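Local coordinates for ferredoxin (Trichomonas vaginalis, PDB 1L5P), which carries electrons on a single [2Fe-2S] cluster, linking pyruvate:ferredoxin oxidoreductase to hydrogenase in the hydrogenosome, at residues A57-D61 with D62-F66. Numbering follows the deposited sequence.
Sequences AAAED and DEKEF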
loop_
_atom_site.group_PDB
_atom_site.type_symbol
_atom_site.label_atom_id
_atom_site.label_comp_id
_atom_site.label_asym_id
_atom_site.label_seq_id
_atom_site.Cartn_x
_atom_site.Cartn_y
_atom_site.Cartn_z
ATOM N N ALA A 57 -3.583 6.082 8.111
ATOM C CA ALA A 57 -3.611 7.537 8.072
ATOM C C ALA A 57 -4.117 8.051 6.726
ATOM O O ALA A 57 -3.737 7.538 5.670
ATOM C CB ALA A 57 -2.227 8.082 8.371
ATOM N N ALA A 58 -4.990 9.055 6.782
ATOM C CA ALA A 58 -5.573 9.651 5.583
ATOM C C ALA A 58 -4.488 10.109 4.628
ATOM O O ALA A 58 -3.394 10.486 5.036
ATOM C CB ALA A 58 -6.466 10.814 5.958
ATOM N N ALA A 59 -4.803 10.062 3.346
ATOM C CA ALA A 59 -3.848 10.445 2.328
ATOM C C ALA A 59 -3.601 11.953 2.296
ATOM O O ALA A 59 -4.522 12.746 2.489
ATOM C CB ALA A 59 -4.342 9.964 0.969
ATOM N N GLU A 60 -2.350 12.338 2.056
ATOM C CA GLU A 60 -1.985 13.747 1.967
ATOM C C GLU A 60 -2.343 14.251 0.585
ATOM O O GLU A 60 -2.625 13.463 -0.320
ATOM C CB GLU A 60 -0.490 13.942 2.171
ATOM C CG GLU A 60 0.096 13.040 3.217
ATOM C CD GLU A 60 -0.050 13.606 4.609
ATOM O OE1 GLU A 60 -1.142 14.126 4.924
ATOM O OE2 GLU A 60 0.930 13.531 5.385
ATOM N N ASP A 61 -2.307 15.573 0.434
ATOM C CA ASP A 61 -2.643 16.254 -0.818
ATOM C C ASP A 61 -1.883 15.720 -2.022
ATOM O O ASP A 61 -2.458 15.490 -3.084
ATOM C CB ASP A 61 -2.364 17.764 -0.700
ATOM C CG ASP A 61 -3.241 18.458 0.339
ATOM O OD1 ASP A 61 -4.432 18.095 0.479
ATOM O OD2 ASP A 61 -2.729 19.379 1.012
ATOM N N ASP A 62 -0.582 15.541 -1.854
ATOM C CA ASP A 62 0.246 15.050 -2.944
ATOM C C ASP A 62 -0.195 13.666 -3.435
ATOM O O ASP A 62 -0.217 13.400 -4.639
ATOM C CB ASP A 62 1.715 15.029 -2.498
ATOM C CG ASP A 62 2.427 16.360 -2.767
ATOM O OD1 ASP A 62 3.678 16.404 -2.691
ATOM O OD2 ASP A 62 1.733 17.365 -3.057
ATOM N N GLU A 63 -0.549 12.788 -2.502
ATOM C CA GLU A 63 -0.988 11.451 -2.877
ATOM C C GLU A 63 -2.358 11.515 -3.532
ATOM O O GLU A 63 -2.603 10.850 -4.541
ATOM C CB GLU A 63 -1.054 10.539 -1.652
ATOM C CG GLU A 63 -1.513 9.133 -1.998
ATOM C CD GLU A 63 -1.859 8.306 -0.781
ATOM O OE1 GLU A 63 -2.628 7.333 -0.933
ATOM O OE2 GLU A 63 -1.365 8.624 0.322
ATOM N N LYS A 64 -3.238 12.326 -2.947
ATOM C CA LYS A 64 -4.603 12.503 -3.439
ATOM C C LYS A 64 -4.631 12.904 -4.902
ATOM O O LYS A 64 -5.600 12.633 -5.613
ATOM C CB LYS A 64 -5.329 13.568 -2.615
ATOM C CG LYS A 64 -5.535 13.199 -1.160
ATOM C CD LYS A 64 -6.905 13.639 -0.684
ATOM C CE LYS A 64 -7.479 12.667 0.346
ATOM N NZ LYS A 64 -6.859 12.805 1.707
ATOM N N GLU A 65 -3.566 13.559 -5.346
ATOM C CA GLU A 65 -3.470 14.001 -6.733
ATOM C C GLU A 65 -3.494 12.804 -7.663
ATOM O O GLU A 65 -4.050 12.859 -8.753
ATOM C CB GLU A 65 -2.170 14.769 -6.951
ATOM C CG GLU A 65 -1.987 15.973 -6.042
ATOM C CD GLU A 65 -1.793 17.255 -6.827
ATOM O OE1 GLU A 65 -2.283 17.312 -7.981
ATOM O OE2 GLU A 65 -1.156 18.195 -6.291
ATOM N N PHE A 66 -2.879 11.717 -7.216
ATOM C CA PHE A 66 -2.813 10.500 -8.008
ATOM C C PHE A 66 -4.038 9.588 -7.853
ATOM O O PHE A 66 -4.184 8.621 -8.599
ATOM C CB PHE A 66 -1.553 9.717 -7.641
ATOM C CG PHE A 66 -0.272 10.351 -8.117
ATOM C CD1 PHE A 66 0.039 10.399 -9.476
ATOM C CD2 PHE A 66 0.643 10.864 -7.200
ATOM C CE1 PHE A 66 1.246 10.941 -9.914
ATOM C CE2 PHE A 66 1.854 11.409 -7.631
ATOM C CZ PHE A 66 2.156 11.447 -8.985
HETATM O O HOH W 1 -0.318 10.171 1.994
#
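E63 and K64 reach back from the first turn of helix 61-67 to A59 and E60, and this [2Fe-2S] ferredoxin illustrates how the N-terminal end of a helix, here with E60 as N-cap residue, is tied to the loop leading into it. The carbonyl O of E60 accepts the amide N of K64 at 2.9 Å in a nearly straight bond (N-H...O 165°). E63 stretches out beyond CG, which lies anti to its backbone N (chi1 180°), and this lays the flat face of the carboxylate against the A59 methyl, with A59 CB 3.5 Å from E63 CD and 3.3 Å from OE2. A water donates to E63 OE2 and accepts from E60 N at 3.0 Å. The other oxygen, OE1, forms a salt bridge with R75 and accepts a hydrogen bond from the amide N of L76, so the buried carboxylate is gripped on both oxygens and joins the helix start to strand 74-76, its side chain about 8 Å from the cluster. K64, bent at three torsions, sets its CG off the carbonyl plane of E60, 3.0 Å from E60 O. The bent chain then brings the ammonium back to the loop, where NZ donates to A59 O, though the modelled 2.5 Å is doubtfully short.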